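PDB 4ZEJ: metallo-beta-lactamase, which probably hydrolyses beta-lactam antibiotics with the help of bound zinc, opening the lactam ring to give a substituted beta-amino acid. Local coordinates for residues T98-H103 with H138-V143. Numbering follows the deposited sequence.
Sequences TTSTNH and HTIDNV. With ZN (zinc ion), chain D.
The first turn of helix 99-107 comes up against the irregular loop 138-143, their backbones nearest at S100 and D141, whose CA atoms lie 5.5 Å apart. D141 carries most of the contact. Its CG sits between the backbone N and the carbonyl carbon (chi1 65°), and this sends the D141 side chain across that of T101 at about a right angle. T101 OG1 donates to D141 OD1 over 2.6 Å, on the anti side and 20° out of the carboxylate plane. D141 OD2 accepts from T139 OG1 at 2.6 Å, again on its anti side, so two threonine hydroxyls hold the buried carboxylate and restrict its rotation. The small S100 side chain points at the loop, its OG 3.4 Å from D141 CB. T98 is the N-cap residue, a place that suits a short hydroxyl side chain; its OG1 shares a water with D141 O, while its methyl CG2 packs 3.9 Å from V143 CG1. Within the loop, T139 N donates to N142 OD1, and H138 NE2 binds zinc at 2.1 Å. D141 also touches H76, a ligand of the same zinc together with H78, placing this carboxylate in the second shell of the three-histidine zinc site of subclass B1 metallo-beta-lactamases.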
ATOM      1  N   THR A  98       8.778  -6.347  -3.584  1.00 28.75           N
ATOM      2  CA  THR A  98       9.916  -6.106  -4.481  1.00 30.31           C
ATOM      3  C   THR A  98      11.221  -6.610  -3.864  1.00 31.68           C
ATOM      4  O   THR A  98      11.297  -6.858  -2.654  1.00 30.63           O
ATOM      5  CB  THR A  98      10.127  -4.621  -4.796  1.00 29.89           C
ATOM      6  OG1 THR A  98      10.427  -3.916  -3.581  1.00 28.37           O
ATOM      7  CG2 THR A  98       8.898  -4.021  -5.474  1.00 29.10           C
ATOM      8  N   THR A  99      12.235  -6.740  -4.720  1.00 34.06           N
ATOM      9  CA  THR A  99      13.609  -7.045  -4.312  1.00 36.17           C
ATOM     10  C   THR A  99      14.075  -6.136  -3.174  1.00 35.15           C
ATOM     11  O   THR A  99      14.580  -6.620  -2.152  1.00 34.81           O
ATOM     12  CB  THR A  99      14.576  -6.889  -5.515  1.00 39.00           C
ATOM     13  OG1 THR A  99      14.133  -7.733  -6.583  1.00 40.85           O
ATOM     14  CG2 THR A  99      16.006  -7.273  -5.152  1.00 41.48           C
ATOM     15  N   SER A 100      13.890  -4.830  -3.352  1.00 33.84           N
ATOM     16  CA  SER A 100      14.345  -3.847  -2.366  1.00 33.57           C
ATOM     17  C   SER A 100      13.588  -3.995  -1.043  1.00 31.72           C
ATOM     18  O   SER A 100      14.198  -3.997   0.015  1.00 31.97           O
ATOM     19  CB  SER A 100      14.201  -2.422  -2.900  1.00 33.81           C
ATOM     20  OG  SER A 100      14.715  -1.479  -1.971  1.00 34.50           O
ATOM     21  N   THR A 101      12.264  -4.131  -1.117  1.00 28.02           N
ATOM     22  CA  THR A 101      11.448  -4.351   0.070  1.00 26.81           C
ATOM     23  C   THR A 101      11.818  -5.630   0.833  1.00 27.00           C
ATOM     24  O   THR A 101      11.979  -5.587   2.050  1.00 26.86           O
ATOM     25  CB  THR A 101       9.955  -4.358  -0.287  1.00 26.23           C
ATOM     26  OG1 THR A 101       9.614  -3.064  -0.794  1.00 26.71           O
ATOM     27  CG2 THR A 101       9.088  -4.693   0.919  1.00 25.64           C
ATOM     28  N   ASN A 102      11.950  -6.746   0.119  1.00 28.64           N
ATOM     29  CA  ASN A 102      12.376  -8.010   0.746  1.00 30.20           C
ATOM     30  C   ASN A 102      13.773  -7.930   1.380  1.00 31.26           C
ATOM     31  O   ASN A 102      13.985  -8.494   2.459  1.00 30.99           O
ATOM     32  CB  ASN A 102      12.294  -9.197  -0.235  1.00 32.70           C
ATOM     33  CG  ASN A 102      11.097 -10.108   0.021  1.00 33.62           C
ATOM     34  OD1 ASN A 102      10.200  -9.809   0.815  1.00 32.42           O
ATOM     35  ND2 ASN A 102      11.088 -11.249  -0.656  1.00 36.95           N
ATOM     36  N   HIS A 103      14.703  -7.227   0.727  1.00 32.84           N
ATOM     37  CA  HIS A 103      16.039  -6.978   1.306  1.00 35.28           C
ATOM     38  C   HIS A 103      15.949  -6.216   2.624  1.00 33.75           C
ATOM     39  O   HIS A 103      16.600  -6.571   3.610  1.00 34.58           O
ATOM     40  CB  HIS A 103      16.929  -6.199   0.324  1.00 38.43           C
ATOM     41  CG  HIS A 103      18.291  -5.885   0.860  1.00 42.55           C
ATOM     42  ND1 HIS A 103      19.280  -6.838   0.980  1.00 46.22           N
ATOM     43  CD2 HIS A 103      18.834  -4.724   1.303  1.00 44.50           C
ATOM     44  CE1 HIS A 103      20.371  -6.282   1.477  1.00 49.14           C
ATOM     45  NE2 HIS A 103      20.127  -5.000   1.685  1.00 48.03           N
ATOM     46  N   HIS A 138       8.941   8.428   0.515  1.00 21.55           N
ATOM     47  CA  HIS A 138       8.748   8.015   1.892  1.00 21.57           C
ATOM     48  C   HIS A 138       9.872   7.084   2.363  1.00 22.49           C
ATOM     49  O   HIS A 138      10.382   7.224   3.484  1.00 22.95           O
ATOM     50  CB  HIS A 138       7.381   7.338   2.041  1.00 20.88           C
ATOM     51  CG  HIS A 138       7.171   6.730   3.379  1.00 20.86           C
ATOM     52  ND1 HIS A 138       6.980   7.491   4.507  1.00 20.98           N
ATOM     53  CD2 HIS A 138       7.140   5.437   3.782  1.00 21.00           C
ATOM     54  CE1 HIS A 138       6.851   6.702   5.551  1.00 21.28           C
ATOM     55  NE2 HIS A 138       6.954   5.455   5.136  1.00 21.44           N
ATOM     56  N   THR A 139      10.214   6.122   1.510  1.00 23.02           N
ATOM     57  CA  THR A 139      11.384   5.266   1.686  1.00 24.52           C
ATOM     58  C   THR A 139      12.026   5.031   0.326  1.00 25.48           C
ATOM     59  O   THR A 139      11.457   5.387  -0.721  1.00 24.95           O
ATOM     60  CB  THR A 139      11.018   3.886   2.257  1.00 24.68           C
ATOM     61  OG1 THR A 139      10.041   3.268   1.402  1.00 24.26           O
ATOM     62  CG2 THR A 139      10.487   3.990   3.692  1.00 24.39           C
ATOM     63  N   ILE A 140      13.202   4.403   0.343  1.00 26.42           N
ATOM     64  CA  ILE A 140      13.873   4.050  -0.897  1.00 27.62           C
ATOM     65  C   ILE A 140      13.115   2.984  -1.693  1.00 27.15           C
ATOM     66  O   ILE A 140      13.221   2.957  -2.924  1.00 28.18           O
ATOM     67  CB  ILE A 140      15.353   3.614  -0.655  1.00 29.55           C
ATOM     68  CG1 ILE A 140      16.170   3.623  -1.961  1.00 31.28           C
ATOM     69  CG2 ILE A 140      15.432   2.243  -0.009  1.00 29.85           C
ATOM     70  CD1 ILE A 140      16.154   4.927  -2.732  1.00 31.71           C
ATOM     71  N   ASP A 141      12.365   2.111  -1.010  1.00 25.89           N
ATOM     72  CA  ASP A 141      11.705   0.971  -1.679  1.00 25.78           C
ATOM     73  C   ASP A 141      10.255   1.222  -2.116  1.00 24.37           C
ATOM     74  O   ASP A 141       9.667   0.371  -2.776  1.00 24.59           O
ATOM     75  CB  ASP A 141      11.784  -0.295  -0.818  1.00 26.04           C
ATOM     76  CG  ASP A 141      11.009  -0.184   0.477  1.00 25.22           C
ATOM     77  OD1 ASP A 141      10.373  -1.186   0.893  1.00 25.23           O
ATOM     78  OD2 ASP A 141      11.037   0.906   1.088  1.00 24.86           O
ATOM     79  N   ASN A 142       9.675   2.367  -1.770  1.00 23.17           N
ATOM     80  CA  ASN A 142       8.242   2.570  -2.013  1.00 22.43           C
ATOM     81  C   ASN A 142       7.794   2.388  -3.473  1.00 22.74           C
ATOM     82  O   ASN A 142       8.436   2.888  -4.386  1.00 23.38           O
ATOM     83  CB  ASN A 142       7.686   3.872  -1.380  1.00 21.42           C
ATOM     84  CG  ASN A 142       8.375   5.168  -1.829  1.00 21.81           C
ATOM     85  OD1 ASN A 142       8.296   6.152  -1.096  1.00 21.72           O
ATOM     86  ND2 ASN A 142       8.993   5.214  -3.001  1.00 22.85           N
ATOM     87  N   VAL A 143       6.705   1.652  -3.672  1.00 22.51           N
ATOM     88  CA  VAL A 143       6.121   1.458  -4.993  1.00 22.96           C
ATOM     89  C   VAL A 143       4.652   1.824  -4.938  1.00 22.36           C
ATOM     90  O   VAL A 143       4.025   1.820  -3.858  1.00 21.51           O
ATOM     91  CB  VAL A 143       6.283   0.009  -5.517  1.00 24.11           C
ATOM     92  CG1 VAL A 143       7.757  -0.314  -5.709  1.00 25.14           C
ATOM     93  CG2 VAL A 143       5.640  -1.020  -4.588  1.00 23.82           C
TER
HETATM   94 ZN    ZN D 302       6.610   3.642   6.107  1.00 23.06          ZN
HETATM   95  O   HOH W   1      11.031  -1.240  -4.533  1.00 27.31           O
HETATM   96  O   HOH W   2       6.693   4.904   8.288  1.00 40.78           O